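Receptor-like protein kinase ANXUR1 (Arabidopsis thaliana, PDB 6FIG) acts as a membrane receptor kinase in plant reproduction, its tandem malectin-like ectodomain probably receiving signals on the outside of the cell. Local coordinates at residues M178-A183 with T279-L284; F189-G194 with A215-S220; Q196-S201 with I244-I249; L207-Y212 with G366-K371. All blocks are in the same frame, centred on the assembly; numbering follows the deposited sequence. Where two conformers were deposited one is given.

Contact 1 of 4, residues M178-A183 with T279-L284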
# COMPACT_ATOMS: atom_id res chain seq x y z
N MET A 178 -6.23 5.41 -31.77
CA MET A 178 -6.75 6.43 -30.86
C MET A 178 -5.70 6.59 -29.78
O MET A 178 -5.22 5.61 -29.24
CB MET A 178 -8.06 6.00 -30.17
CG MET A 178 -9.33 6.04 -30.99
SD MET A 178 -9.76 7.60 -31.76
CE MET A 178 -10.26 8.62 -30.38
N ASP A 179 -5.35 7.83 -29.46
CA ASP A 179 -4.36 8.11 -28.40
C ASP A 179 -5.01 8.34 -27.05
O ASP A 179 -5.73 9.31 -26.88
CB ASP A 179 -3.51 9.31 -28.78
CG ASP A 179 -2.28 9.44 -27.91
OD1 ASP A 179 -2.05 8.58 -27.03
OD2 ASP A 179 -1.52 10.40 -28.15
N ALA A 180 -4.75 7.46 -26.07
CA ALA A 180 -5.31 7.59 -24.72
C ALA A 180 -4.29 8.11 -23.71
O ALA A 180 -4.67 8.33 -22.55
CB ALA A 180 -5.88 6.28 -24.24
N LYS A 181 -3.05 8.36 -24.14
CA LYS A 181 -2.00 8.78 -23.20
C LYS A 181 -2.39 10.00 -22.36
O LYS A 181 -2.07 10.06 -21.17
CB LYS A 181 -0.68 9.04 -23.93
CG LYS A 181 0.45 9.57 -23.08
CD LYS A 181 0.86 8.56 -22.02
CE LYS A 181 2.00 9.08 -21.16
NZ LYS A 181 3.20 9.45 -21.93
N THR A 182 -3.08 10.97 -22.96
CA THR A 182 -3.48 12.18 -22.23
C THR A 182 -5.01 12.30 -22.14
O THR A 182 -5.53 13.40 -21.91
CB THR A 182 -2.87 13.45 -22.85
OG1 THR A 182 -3.20 13.49 -24.24
CG2 THR A 182 -1.34 13.49 -22.67
N ALA A 183 -5.70 11.19 -22.28
CA ALA A 183 -7.15 11.17 -22.18
C ALA A 183 -7.59 11.08 -20.72
O ALA A 183 -6.84 10.56 -19.87
CB ALA A 183 -7.72 10.02 -22.97
N THR A 279 -16.11 7.20 -27.68
CA THR A 279 -15.17 6.16 -28.03
C THR A 279 -14.77 5.40 -26.78
O THR A 279 -14.46 6.00 -25.73
CB THR A 279 -13.92 6.75 -28.70
OG1 THR A 279 -14.29 7.44 -29.90
CG2 THR A 279 -12.91 5.67 -29.04
N TYR A 280 -14.82 4.08 -26.87
CA TYR A 280 -14.41 3.17 -25.80
C TYR A 280 -13.14 2.41 -26.17
O TYR A 280 -12.92 2.09 -27.35
CB TYR A 280 -15.51 2.16 -25.48
CG TYR A 280 -16.73 2.83 -24.90
CD1 TYR A 280 -16.89 2.92 -23.52
CD2 TYR A 280 -17.67 3.41 -25.72
CE1 TYR A 280 -17.98 3.57 -22.97
CE2 TYR A 280 -18.77 4.08 -25.17
CZ TYR A 280 -18.90 4.17 -23.79
OH TYR A 280 -19.98 4.82 -23.21
N ILE A 281 -12.33 2.12 -25.16
CA ILE A 281 -11.17 1.26 -25.32
C ILE A 281 -11.50 -0.04 -24.63
O ILE A 281 -11.89 -0.05 -23.47
CB ILE A 281 -9.90 1.90 -24.71
CG1 ILE A 281 -9.51 3.12 -25.53
CG2 ILE A 281 -8.73 0.89 -24.69
CD1 ILE A 281 -8.44 3.95 -24.89
N LEU A 282 -11.33 -1.15 -25.35
CA LEU A 282 -11.38 -2.47 -24.74
C LEU A 282 -9.95 -2.96 -24.63
O LEU A 282 -9.23 -3.03 -25.63
CB LEU A 282 -12.17 -3.47 -25.59
CG LEU A 282 -13.69 -3.31 -25.61
CD1 LEU A 282 -14.10 -2.09 -26.44
CD2 LEU A 282 -14.31 -4.58 -26.16
N ARG A 283 -9.56 -3.26 -23.40
CA ARG A 283 -8.26 -3.83 -23.08
C ARG A 283 -8.44 -5.31 -22.82
O ARG A 283 -9.07 -5.69 -21.84
CB ARG A 283 -7.66 -3.15 -21.85
CG ARG A 283 -6.31 -3.74 -21.50
CD ARG A 283 -5.55 -2.88 -20.53
NE ARG A 283 -5.05 -1.74 -21.24
CZ ARG A 283 -4.27 -0.80 -20.73
NH1 ARG A 283 -3.90 -0.85 -19.44
NH2 ARG A 283 -3.82 0.16 -21.52
N LEU A 284 -7.91 -6.15 -23.73
CA LEU A 284 -8.02 -7.59 -23.60
C LEU A 284 -6.73 -8.11 -23.04
O LEU A 284 -5.67 -7.83 -23.58
CB LEU A 284 -8.31 -8.23 -24.96
CG LEU A 284 -9.77 -8.19 -25.42
CD1 LEU A 284 -10.32 -6.80 -25.60
CD2 LEU A 284 -9.90 -8.95 -26.73

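Contact 2 of 4, residues F189-G194 with A215-S220. With CA (calcium ion), chain H.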
# COMPACT_ATOMS: atom_id res chain seq x y z
N PHE A 189 -16.07 -1.26 -17.01
CA PHE A 189 -16.09 -2.66 -16.58
C PHE A 189 -14.66 -3.13 -16.43
O PHE A 189 -13.76 -2.68 -17.17
CB PHE A 189 -16.79 -3.56 -17.61
CG PHE A 189 -18.22 -3.19 -17.83
CD1 PHE A 189 -19.20 -3.63 -16.96
CD2 PHE A 189 -18.57 -2.32 -18.86
CE1 PHE A 189 -20.49 -3.23 -17.11
CE2 PHE A 189 -19.87 -1.91 -19.03
CZ PHE A 189 -20.84 -2.37 -18.16
N ARG A 190 -14.47 -4.02 -15.47
CA ARG A 190 -13.16 -4.58 -15.18
C ARG A 190 -13.36 -5.99 -14.72
O ARG A 190 -13.93 -6.22 -13.64
CB ARG A 190 -12.43 -3.79 -14.09
CG ARG A 190 -11.08 -4.37 -13.74
CD ARG A 190 -10.27 -3.46 -12.85
NE ARG A 190 -9.81 -2.25 -13.52
CZ ARG A 190 -10.19 -0.99 -13.24
NH1 ARG A 190 -11.15 -0.74 -12.37
NH2 ARG A 190 -9.59 0.00 -13.87
N LEU A 191 -12.92 -6.96 -15.54
CA LEU A 191 -13.27 -8.35 -15.35
C LEU A 191 -12.07 -9.28 -15.27
O LEU A 191 -11.13 -9.15 -16.06
CB LEU A 191 -14.16 -8.87 -16.49
CG LEU A 191 -15.40 -8.05 -16.81
CD1 LEU A 191 -16.13 -8.69 -17.98
CD2 LEU A 191 -16.33 -7.90 -15.61
N ASN A 192 -12.13 -10.19 -14.32
CA ASN A 192 -11.27 -11.37 -14.32
C ASN A 192 -12.01 -12.44 -15.10
O ASN A 192 -12.92 -13.08 -14.58
CB ASN A 192 -10.99 -11.86 -12.90
CG ASN A 192 -10.04 -13.02 -12.85
OD1 ASN A 192 -9.42 -13.34 -13.87
ND2 ASN A 192 -9.91 -13.66 -11.68
N VAL A 193 -11.60 -12.63 -16.36
CA VAL A 193 -12.27 -13.57 -17.26
C VAL A 193 -11.91 -15.01 -16.84
O VAL A 193 -10.74 -15.39 -16.75
CB VAL A 193 -11.97 -13.26 -18.73
CG1 VAL A 193 -12.61 -14.30 -19.64
CG2 VAL A 193 -12.51 -11.88 -19.09
N GLY A 194 -12.95 -15.78 -16.57
CA GLY A 194 -12.81 -17.17 -16.17
C GLY A 194 -12.39 -17.40 -14.73
O GLY A 194 -12.17 -18.55 -14.34
N ALA A 215 -18.84 -13.93 -15.83
CA ALA A 215 -19.99 -14.76 -16.20
C ALA A 215 -21.29 -13.98 -16.44
O ALA A 215 -22.02 -14.30 -17.38
CB ALA A 215 -20.22 -15.86 -15.17
N PRO A 216 -21.56 -12.94 -15.63
CA PRO A 216 -22.80 -12.18 -15.84
C PRO A 216 -22.92 -11.46 -17.18
O PRO A 216 -24.04 -11.12 -17.59
CB PRO A 216 -22.77 -11.16 -14.70
CG PRO A 216 -21.99 -11.85 -13.63
CD PRO A 216 -20.90 -12.55 -14.37
N TYR A 217 -21.79 -11.28 -17.87
CA TYR A 217 -21.74 -10.55 -19.12
C TYR A 217 -21.74 -11.44 -20.36
O TYR A 217 -21.72 -10.94 -21.48
CB TYR A 217 -20.50 -9.65 -19.10
CG TYR A 217 -20.58 -8.67 -17.95
CD1 TYR A 217 -21.37 -7.54 -18.05
CD2 TYR A 217 -19.93 -8.93 -16.75
CE1 TYR A 217 -21.47 -6.63 -17.00
CE2 TYR A 217 -20.03 -8.03 -15.68
CZ TYR A 217 -20.80 -6.89 -15.82
OH TYR A 217 -20.91 -6.00 -14.77
N ILE A 218 -21.80 -12.76 -20.17
CA ILE A 218 -21.78 -13.69 -21.31
C ILE A 218 -23.18 -13.83 -21.85
O ILE A 218 -24.10 -14.19 -21.10
CB ILE A 218 -21.23 -15.07 -20.93
CG1 ILE A 218 -19.76 -14.94 -20.54
CG2 ILE A 218 -21.36 -16.06 -22.10
CD1 ILE A 218 -19.30 -16.03 -19.63
N PHE A 219 -23.32 -13.59 -23.15
CA PHE A 219 -24.61 -13.72 -23.83
C PHE A 219 -24.68 -14.77 -24.92
O PHE A 219 -25.73 -14.95 -25.50
CB PHE A 219 -25.08 -12.36 -24.35
CG PHE A 219 -25.65 -11.49 -23.27
CD1 PHE A 219 -27.03 -11.34 -23.13
CD2 PHE A 219 -24.81 -10.89 -22.35
CE1 PHE A 219 -27.55 -10.55 -22.10
CE2 PHE A 219 -25.32 -10.11 -21.31
CZ PHE A 219 -26.69 -9.94 -21.19
N SER A 220 -23.57 -15.46 -25.19
CA SER A 220 -23.64 -16.65 -26.03
C SER A 220 -24.34 -17.76 -25.22
O SER A 220 -24.34 -17.74 -23.98
CB SER A 220 -22.26 -17.07 -26.54
OG SER A 220 -21.25 -16.96 -25.56
CA CA H . -8.63 -14.56 -15.67

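Contact 3 of 4, residues Q196-S201 with I244-I249. With CA (calcium ion), chain H.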
# COMPACT_ATOMS: atom_id res chain seq x y z
N GLN A 196 -12.41 -15.97 -10.28
CA GLN A 196 -13.19 -15.40 -9.20
C GLN A 196 -12.90 -13.90 -9.08
O GLN A 196 -11.88 -13.40 -9.53
CB GLN A 196 -12.87 -16.08 -7.87
CG GLN A 196 -13.26 -17.56 -7.83
CD GLN A 196 -12.90 -18.23 -6.51
OE1 GLN A 196 -12.13 -19.20 -6.49
NE2 GLN A 196 -13.47 -17.74 -5.41
N ASP A 197 -13.83 -13.19 -8.43
CA ASP A 197 -13.59 -11.79 -8.10
C ASP A 197 -12.23 -11.65 -7.41
O ASP A 197 -11.89 -12.42 -6.50
CB ASP A 197 -14.64 -11.25 -7.12
CG ASP A 197 -16.05 -11.14 -7.70
OD1 ASP A 197 -16.28 -11.30 -8.92
OD2 ASP A 197 -16.97 -10.87 -6.88
N ILE A 198 -11.49 -10.63 -7.82
CA ILE A 198 -10.26 -10.24 -7.16
C ILE A 198 -10.57 -8.94 -6.40
O ILE A 198 -10.83 -7.92 -7.05
CB ILE A 198 -9.13 -9.96 -8.16
CG1 ILE A 198 -8.85 -11.19 -9.02
CG2 ILE A 198 -7.86 -9.55 -7.42
CD1 ILE A 198 -7.87 -10.95 -10.15
N PRO A 199 -10.50 -8.96 -5.05
CA PRO A 199 -10.76 -7.75 -4.26
C PRO A 199 -9.62 -6.76 -4.41
O PRO A 199 -8.49 -7.15 -4.77
CB PRO A 199 -10.83 -8.27 -2.82
CG PRO A 199 -9.91 -9.44 -2.83
CD PRO A 199 -10.03 -10.07 -4.19
N GLY A 200 -9.91 -5.49 -4.16
CA GLY A 200 -8.89 -4.43 -4.27
C GLY A 200 -7.64 -4.69 -3.45
O GLY A 200 -6.53 -4.36 -3.87
N SER A 201 -7.78 -5.34 -2.30
CA SER A 201 -6.62 -5.68 -1.49
C SER A 201 -5.60 -6.60 -2.19
O SER A 201 -4.46 -6.69 -1.77
CB SER A 201 -7.08 -6.33 -0.17
OG SER A 201 -7.73 -7.56 -0.44
N ILE A 244 -0.24 -3.20 -14.58
CA ILE A 244 -1.26 -3.40 -15.60
C ILE A 244 -2.40 -4.26 -15.06
O ILE A 244 -3.56 -3.92 -15.22
CB ILE A 244 -0.66 -3.98 -16.90
CG1 ILE A 244 0.14 -2.89 -17.64
CG2 ILE A 244 -1.71 -4.59 -17.78
CD1 ILE A 244 -0.70 -1.79 -18.29
N ALA A 245 -2.05 -5.36 -14.41
CA ALA A 245 -3.07 -6.26 -13.84
C ALA A 245 -2.36 -7.27 -12.95
O ALA A 245 -1.22 -7.63 -13.22
CB ALA A 245 -3.82 -7.00 -14.93
N PRO A 246 -3.03 -7.72 -11.88
CA PRO A 246 -2.41 -8.67 -10.98
C PRO A 246 -2.27 -10.06 -11.57
O PRO A 246 -2.99 -10.46 -12.51
CB PRO A 246 -3.35 -8.68 -9.77
CG PRO A 246 -4.66 -8.30 -10.33
CD PRO A 246 -4.37 -7.33 -11.43
N ALA A 247 -1.34 -10.82 -11.00
CA ALA A 247 -0.99 -12.13 -11.56
C ALA A 247 -2.18 -13.06 -11.66
O ALA A 247 -2.29 -13.84 -12.62
CB ALA A 247 0.10 -12.79 -10.75
N ASP A 248 -3.10 -12.97 -10.70
CA ASP A 248 -4.26 -13.85 -10.70
C ASP A 248 -5.17 -13.69 -11.91
O ASP A 248 -5.82 -14.67 -12.29
CB ASP A 248 -5.04 -13.77 -9.38
CG ASP A 248 -4.43 -14.68 -8.28
OD1 ASP A 248 -3.55 -15.54 -8.54
OD2 ASP A 248 -4.83 -14.55 -7.12
N ILE A 249 -5.21 -12.50 -12.53
CA ILE A 249 -5.96 -12.33 -13.78
C ILE A 249 -5.44 -13.31 -14.83
O ILE A 249 -6.23 -14.00 -15.51
CB ILE A 249 -5.81 -10.88 -14.32
CG1 ILE A 249 -6.56 -9.91 -13.40
CG2 ILE A 249 -6.24 -10.76 -15.79
CD1 ILE A 249 -8.05 -10.09 -13.37
CA CA H . -8.63 -14.56 -15.67

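Contact 4 of 4, residues L207-Y212 with G366-K371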
# COMPACT_ATOMS: atom_id res chain seq x y z
N LEU A 207 -3.22 -0.32 -6.50
CA LEU A 207 -4.27 0.52 -7.06
C LEU A 207 -5.67 0.16 -6.55
O LEU A 207 -6.63 0.83 -6.88
CB LEU A 207 -4.23 0.48 -8.60
CG LEU A 207 -2.97 1.04 -9.25
CD1 LEU A 207 -3.03 0.85 -10.76
CD2 LEU A 207 -2.80 2.51 -8.89
N THR A 208 -5.77 -0.91 -5.77
CA THR A 208 -7.03 -1.38 -5.20
C THR A 208 -8.24 -1.46 -6.12
O THR A 208 -9.38 -1.26 -5.69
CB THR A 208 -7.38 -0.69 -3.84
OG1 THR A 208 -7.61 0.72 -4.02
CG2 THR A 208 -6.30 -0.92 -2.83
N ARG A 209 -7.99 -1.79 -7.38
CA ARG A 209 -9.04 -2.09 -8.35
C ARG A 209 -9.65 -3.46 -8.05
O ARG A 209 -8.94 -4.40 -7.72
CB ARG A 209 -8.49 -2.14 -9.77
CG ARG A 209 -7.90 -0.84 -10.27
CD ARG A 209 -7.01 -1.04 -11.49
NE ARG A 209 -5.87 -1.88 -11.17
CZ ARG A 209 -4.85 -2.16 -11.98
NH1 ARG A 209 -4.80 -1.69 -13.22
NH2 ARG A 209 -3.90 -2.97 -11.55
N THR A 210 -10.96 -3.54 -8.17
CA THR A 210 -11.65 -4.81 -8.05
C THR A 210 -11.81 -5.40 -9.45
O THR A 210 -12.22 -4.71 -10.36
CB THR A 210 -13.02 -4.62 -7.40
OG1 THR A 210 -12.82 -4.02 -6.12
CG2 THR A 210 -13.72 -5.94 -7.20
N TRP A 211 -11.48 -6.68 -9.60
CA TRP A 211 -11.65 -7.38 -10.89
C TRP A 211 -12.79 -8.40 -10.71
O TRP A 211 -12.68 -9.30 -9.89
CB TRP A 211 -10.37 -8.06 -11.33
CG TRP A 211 -9.18 -7.16 -11.44
CD1 TRP A 211 -8.46 -6.59 -10.40
CD2 TRP A 211 -8.59 -6.67 -12.65
NE1 TRP A 211 -7.44 -5.82 -10.92
CE2 TRP A 211 -7.51 -5.84 -12.29
CE3 TRP A 211 -8.85 -6.88 -14.02
CZ2 TRP A 211 -6.71 -5.21 -13.23
CZ3 TRP A 211 -8.05 -6.26 -14.94
CH2 TRP A 211 -7.00 -5.44 -14.55
N TYR A 212 -13.87 -8.25 -11.45
CA TYR A 212 -15.07 -9.05 -11.21
C TYR A 212 -15.16 -10.24 -12.17
O TYR A 212 -14.73 -10.16 -13.33
CB TYR A 212 -16.31 -8.19 -11.41
CG TYR A 212 -16.41 -7.05 -10.43
CD1 TYR A 212 -17.05 -7.23 -9.22
CD2 TYR A 212 -15.87 -5.80 -10.72
CE1 TYR A 212 -17.15 -6.17 -8.31
CE2 TYR A 212 -15.98 -4.74 -9.83
CZ TYR A 212 -16.61 -4.94 -8.63
OH TYR A 212 -16.70 -3.89 -7.75
N GLY A 366 -8.64 -11.59 -19.13
CA GLY A 366 -9.14 -10.41 -18.44
C GLY A 366 -9.69 -9.42 -19.44
O GLY A 366 -9.36 -9.48 -20.64
N LEU A 367 -10.50 -8.48 -18.94
CA LEU A 367 -11.09 -7.49 -19.82
C LEU A 367 -11.38 -6.21 -19.07
O LEU A 367 -12.05 -6.25 -18.05
CB LEU A 367 -12.40 -8.01 -20.42
CG LEU A 367 -13.16 -7.10 -21.39
CD1 LEU A 367 -12.34 -6.69 -22.62
CD2 LEU A 367 -14.44 -7.79 -21.80
N GLU A 368 -10.94 -5.09 -19.62
CA GLU A 368 -11.34 -3.78 -19.10
C GLU A 368 -11.93 -2.98 -20.22
O GLU A 368 -11.49 -3.06 -21.37
CB GLU A 368 -10.15 -3.06 -18.52
CG GLU A 368 -9.54 -3.77 -17.33
CD GLU A 368 -8.24 -3.15 -16.92
OE1 GLU A 368 -7.22 -3.38 -17.59
OE2 GLU A 368 -8.22 -2.33 -15.94
N ILE A 369 -12.95 -2.18 -19.89
CA ILE A 369 -13.59 -1.30 -20.85
C ILE A 369 -13.53 0.11 -20.28
O ILE A 369 -14.00 0.32 -19.16
CB ILE A 369 -15.03 -1.71 -21.15
CG1 ILE A 369 -15.03 -3.15 -21.71
CG2 ILE A 369 -15.66 -0.72 -22.12
CD1 ILE A 369 -16.37 -3.71 -22.03
N PHE A 370 -12.94 1.03 -21.04
CA PHE A 370 -12.83 2.45 -20.64
C PHE A 370 -13.55 3.37 -21.62
O PHE A 370 -13.45 3.20 -22.83
CB PHE A 370 -11.37 2.85 -20.63
CG PHE A 370 -10.53 2.02 -19.72
CD1 PHE A 370 -10.52 2.27 -18.34
CD2 PHE A 370 -9.76 0.99 -20.22
CE1 PHE A 370 -9.75 1.47 -17.50
CE2 PHE A 370 -8.99 0.21 -19.37
CZ PHE A 370 -9.00 0.45 -18.03
N LYS A 371 -14.27 4.35 -21.09
CA LYS A 371 -14.82 5.45 -21.89
C LYS A 371 -13.80 6.56 -22.01
O LYS A 371 -13.28 6.99 -21.00
CB LYS A 371 -16.05 6.01 -21.19
CG LYS A 371 -16.78 7.11 -21.92
CD LYS A 371 -17.76 7.81 -20.98
CE LYS A 371 -18.96 6.94 -20.66
NZ LYS A 371 -19.76 7.59 -19.60
O HOH W 1 -6.75 -0.39 -14.90

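Contact 1 of 4, residues M178-A183 with T279-L284
Ala-180 and Ile-281 form the tight part of this contact: the methyl CB of Ala-180 sits 3.5 Å from CD1 of Ile-281. Both residues are buried. The isoleucine gets there because its CG1 lies anti to the carbonyl carbon and the chain then runs straight out (chi2 170°), so that its terminal methyl leads. At the other end, nearer solvent, the packing is looser. There the bent methionine chain of Met-178 meets the threonine methyl end-on, with CG of Met-178 4.1 Å from CG2 of Thr-279. This approach belongs to one of two modelled conformers of Met-178 and is less certain. No hydrogen bond joins the two segments. Beyond Ala-180 the chain turns away in a type I turn, closed by Ala-183 N on Ala-180 O at 3.1 Å. Asp-179 helps set this bend, its OD1 accepting from Lys-181 N, which comes from above the carboxylate plane. Strand 327-336 supports both sides, touching Met-178 through Ala-333 and Ile-281 through Asp-331. An Asx turn leading into a type I turn thus ends a short strand, packed by its small apolar residue against a long strand of the malectin-like beta architecture.

Contact 2 of 4, residues F189-G194 with A215-S220
Phe-189 and Leu-191 lie two residues apart on an extended strand and face Tyr-217, the last residue of a short 3-10 turn, 215-217. That turn is closed by Ile-218 N on Ala-215 O at 3.2 Å. No backbone hydrogen bond links the two segments, and the contact is made by side chains alone. The Tyr-217 ring reaches both strand residues. Its CE1 lies 3.5 Å from CE1 of Phe-189, and its CE2 lies 3.7 Å from CD2 of Leu-191. The two aromatic planes form an oblique pair, inclined at 71° with centroids 5.3 Å apart. The tyrosine OH lies beside CD1 and CE1 of Phe-189. In Tyr-217, CG stands next to the backbone N (chi1 -60°), which swings the ring off the turn toward the strand. Farther along, the segment that carries Phe-189 and Leu-191 goes on to a calcium ion: Asn-192 OD1 binds it at 2.3 Å and Val-193 O at 2.5 Å, while Asn-192 ND2 is held by Gln-196 O. Ile-249, Thr-252 and Asn-365 complete the site. Strand 185-192 pairs with strand 363-372 through Phe-189 and Leu-191. Strand 268-273 backs the contact, with Phe-272 against Leu-191 and Met-271 bonded to the backbone of Tyr-217.

Contact 3 of 4, residues Q196-S201 with I244-I249
Ile-198 carries this contact, and its CD1 makes every close approach. The nearest is to CD1 of Ile-249 at 3.3 Å, tighter than usual for two methyl carbons, with CG1 of Ile-249 behind it at 3.7 Å. The two isoleucine side chains cross at about a right angle. Around the same methyl, CG of Pro-246 lies 4.2 Å away and CB of Asp-248 4.1 Å away, so the aspartate takes part through its aliphatic carbon. Ile-198 reaches in with chi2 at 173°, a straight chain that puts CD1 foremost. Ile-249 instead bends at chi2 (-66°), bringing its end back toward the loop. In the next shell, the backbone of Ile-198 is hydrogen-bonded to Trp-211, whose side chain also packs on Ile-198, Pro-246 and Ile-249. Asp-197 OD1 takes the backbone N of Asn-213, fixing the loop just before Ile-198. On the other segment, Ile-249 N bonds to Pro-246 O at 3.0 Å, and Ile-249 O binds the calcium ion at 2.5 Å, sharing it with Asn-192, Val-193, Thr-252 and Asn-365. With no polar bond across the segments, the join depends on shape and apolar burial. Because the backbone O of Ile-249 is a calcium ligand, this packing lies directly beside the metal site and may help to position it.

Contact 4 of 4, residues L207-Y212 with G366-K371
Glu-368 and Trp-211 meet in the buried interior, the glutamate leaving strand 363-372 to pass obliquely by the indole. From CB, the chain turns away from the carbonyl carbon (chi1 -63°) and continues extended. CG comes 3.8 Å from CZ3 of Trp-211. The carboxylate carbon CD follows, 3.5 Å from CH2 of Trp-211, with the carboxylate and indole planes 44° apart. At the tip the two oxygens part company. OE1 lies 3.7 Å from CH2 of Trp-211 and has its polar partner in His-285 NE2. OE2 is joined by Arg-190 NE in a salt bridge and receives a hydrogen bond from a water at 2.6 Å. That water in turn accepts from Arg-209 NH1 at 2.9 Å, bridging a pair of opposite charges that are too far apart, at 4.4 Å between NH1 of Arg-209 and OE2 of Glu-368, to bond directly. Such company would probably favour the ionised carboxylate. The Arg-209 guanidinium is sandwiched between Trp-211 CZ2 over one face, 3.8 Å above its plane, and Leu-207 CD1 over the other, which restricts its rotation. Asp-203 ties this side together, OD2 pairing with Arg-209 NE and OD1 with Trp-211 NE1, while Ser-243 O takes Arg-209 NH2. The Trp-211 side chain lies about 8 Å from the calcium ion. A buried, water-bridged charge network of this kind, with an indole alongside, joins an irregular loop to strand 363-372 in the malectin-like fold.

In the fold
From the N terminus, contact 1 opens first at 178-183 and closes with 279-284. Between these ends lie both segments of contact 2 (189-194 with 215-220) and of contact 3 (196-201 with 244-249), which cross each other and share the calcium ion. Contact 4 starts at 207-212, before either of these is closed, and ends at 366-371, so it crosses all three others. Strand 363-372 connects them: it pairs with strand 278-287 of contact 1 on one side and strand 185-192 of contact 2 on the other. Contacts 3 and 4 fasten the long excursion after strand 185-192 to the calcium-binding segment 244-249, which runs into helix 247-250, and to the sheet.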